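Local coordinates for coat protein (PDB 6YFR) that forms, in sixty copies, the icosahedral shell of a virus-like particle of a single-stranded RNA bacteriophage and probably packages the viral genome, at residues 37-42 with 46-51. Residues are numbered along the deposited sequence; the frame is centred on the assembly and turned at random.
Sequences QTESIN and SNIMSK
Thr38 and Lys51 exchange a pair of backbone hydrogen bonds, N to O each way and both 2.9 Å long, and Ser40 and Met49 repeat the pattern two residues on. A fifth bond, from Asn42 N to Asn47 O, carries the ladder past the end of strand 34-41.

The polar side-chain contacts lie chiefly on the face that carries Glu39, Ile41, Ile48 and Ser50. The Glu39 chain, bent at chi2 (-64°), folds across to the opposite strand and brings its carboxylate over Ser50, with OE1 the oxygen turned to Ser50 OG. That hydroxyl has both Glu39 OE1 and Ile112 O of a second subunit within reach. The carboxylate is steadied from its own strand: Gln37 NE2 donates, nearly in its amide plane, to the anti lone pair of Glu39 OE2 at 3.1 Å, while the same amide binds Ser111 and Arg108 of the second subunit. Near the turn, Asn42 ND2 reaches Ser46 OG at 3.2 Å.

Apolar contact is slight: Ile41 CG2 meets Ile48 CG1 at 3.8 Å, the two side chains crossing at a slant. On the other face, the CB atoms of Thr38 and Lys51 lie side by side.

Strands 34-41 and 47-59 thus form an antiparallel beta hairpin inside the five-stranded sheet, flanked by strands 16-22 and 70-82, against which a partner subunit's C-terminal region packs, as in the coat-protein dimers of RNA phages.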
loop_
_atom_site.group_PDB
_atom_site.type_symbol
_atom_site.label_atom_id
_atom_site.label_comp_id
_atom_site.label_asym_id
_atom_site.label_seq_id
_atom_site.Cartn_x
_atom_site.Cartn_y
_atom_site.Cartn_z
ATOM N N GLN A 37 -49.556 -44.155 -31.976
ATOM C CA GLN A 37 -50.585 -43.684 -31.058
ATOM C C GLN A 37 -49.991 -43.560 -29.662
ATOM O O GLN A 37 -49.331 -44.484 -29.176
ATOM C CB GLN A 37 -51.796 -44.618 -31.025
ATOM C CG GLN A 37 -52.863 -44.154 -30.044
ATOM C CD GLN A 37 -53.995 -45.147 -29.866
ATOM O OE1 GLN A 37 -54.053 -46.179 -30.539
ATOM N NE2 GLN A 37 -54.909 -44.838 -28.949
ATOM N N THR A 38 -50.234 -42.424 -29.022
ATOM C CA THR A 38 -49.685 -42.106 -27.711
ATOM C C THR A 38 -50.826 -41.775 -26.761
ATOM O O THR A 38 -51.756 -41.055 -27.132
ATOM C CB THR A 38 -48.711 -40.925 -27.799
ATOM O OG1 THR A 38 -47.538 -41.329 -28.514
ATOM C CG2 THR A 38 -48.320 -40.431 -26.417
ATOM N N GLU A 39 -50.766 -42.314 -25.546
ATOM C CA GLU A 39 -51.706 -41.956 -24.486
ATOM C C GLU A 39 -50.894 -41.568 -23.259
ATOM O O GLU A 39 -50.318 -42.435 -22.593
ATOM C CB GLU A 39 -52.667 -43.104 -24.178
ATOM C CG GLU A 39 -53.527 -43.528 -25.357
ATOM C CD GLU A 39 -54.479 -42.439 -25.821
ATOM O OE1 GLU A 39 -54.779 -41.520 -25.030
ATOM O OE2 GLU A 39 -54.934 -42.506 -26.983
ATOM N N SER A 40 -50.839 -40.271 -22.958
ATOM C CA SER A 40 -49.940 -39.790 -21.917
ATOM C C SER A 40 -50.678 -38.917 -20.911
ATOM O O SER A 40 -51.630 -38.216 -21.253
ATOM C CB SER A 40 -48.764 -39.013 -22.525
ATOM O OG SER A 40 -49.216 -38.060 -23.475
ATOM N N ILE A 41 -50.229 -38.963 -19.654
ATOM C CA ILE A 41 -50.848 -38.165 -18.600
ATOM C C ILE A 41 -50.084 -36.863 -18.439
ATOM O O ILE A 41 -48.865 -36.794 -18.636
ATOM C CB ILE A 41 -50.917 -38.931 -17.263
ATOM C CG1 ILE A 41 -49.549 -39.517 -16.897
ATOM C CG2 ILE A 41 -51.994 -40.001 -17.306
ATOM C CD1 ILE A 41 -49.511 -40.153 -15.524
ATOM N N ASN A 42 -50.820 -35.816 -18.082
ATOM C CA ASN A 42 -50.214 -34.532 -17.795
ATOM C C ASN A 42 -49.455 -34.596 -16.471
ATOM O O ASN A 42 -49.625 -35.519 -15.668
ATOM C CB ASN A 42 -51.285 -33.442 -17.751
ATOM C CG ASN A 42 -50.699 -32.047 -17.809
ATOM O OD1 ASN A 42 -49.530 -31.871 -18.156
ATOM N ND2 ASN A 42 -51.505 -31.048 -17.471
ATOM N N SER A 46 -54.202 -33.623 -14.812
ATOM C CA SER A 46 -55.494 -33.049 -15.160
ATOM C C SER A 46 -56.001 -33.546 -16.505
ATOM O O SER A 46 -57.209 -33.756 -16.664
ATOM C CB SER A 46 -55.411 -31.519 -15.165
ATOM O OG SER A 46 -54.379 -31.059 -16.018
ATOM N N ASN A 47 -55.108 -33.758 -17.470
ATOM C CA ASN A 47 -55.491 -34.192 -18.803
ATOM C C ASN A 47 -54.789 -35.494 -19.154
ATOM O O ASN A 47 -53.668 -35.753 -18.711
ATOM C CB ASN A 47 -55.138 -33.143 -19.873
ATOM C CG ASN A 47 -55.955 -31.877 -19.746
ATOM O OD1 ASN A 47 -57.021 -31.867 -19.133
ATOM N ND2 ASN A 47 -55.462 -30.796 -20.340
ATOM N N ILE A 48 -55.458 -36.308 -19.965
ATOM C CA ILE A 48 -54.802 -37.362 -20.730
ATOM C C ILE A 48 -54.789 -36.916 -22.183
ATOM O O ILE A 48 -55.833 -36.566 -22.744
ATOM C CB ILE A 48 -55.492 -38.724 -20.576
ATOM C CG1 ILE A 48 -55.267 -39.272 -19.169
ATOM C CG2 ILE A 48 -54.939 -39.712 -21.589
ATOM C CD1 ILE A 48 -55.824 -40.664 -18.966
ATOM N N MET A 49 -53.607 -36.902 -22.780
ATOM C CA MET A 49 -53.448 -36.558 -24.184
ATOM C C MET A 49 -53.500 -37.837 -25.009
ATOM O O MET A 49 -52.710 -38.765 -24.774
ATOM C CB MET A 49 -52.133 -35.816 -24.417
ATOM C CG MET A 49 -52.061 -34.457 -23.744
ATOM S SD MET A 49 -53.230 -33.288 -24.459
ATOM C CE MET A 49 -52.668 -33.257 -26.159
ATOM N N SER A 50 -54.449 -37.892 -25.947
ATOM C CA SER A 50 -54.518 -38.943 -26.953
ATOM C C SER A 50 -53.960 -38.381 -28.253
ATOM O O SER A 50 -54.492 -37.400 -28.780
ATOM C CB SER A 50 -55.956 -39.424 -27.158
ATOM O OG SER A 50 -56.493 -39.991 -25.976
ATOM N N LYS A 51 -52.897 -38.994 -28.767
ATOM C CA LYS A 51 -52.219 -38.496 -29.953
ATOM C C LYS A 51 -52.098 -39.588 -31.007
ATOM O O LYS A 51 -51.903 -40.765 -30.690
ATOM C CB LYS A 51 -50.820 -37.965 -29.610
ATOM C CG LYS A 51 -50.802 -36.760 -28.682
ATOM C CD LYS A 51 -49.368 -36.337 -28.382
ATOM C CE LYS A 51 -49.325 -35.153 -27.429
ATOM N NZ LYS A 51 -47.930 -34.743 -27.108
#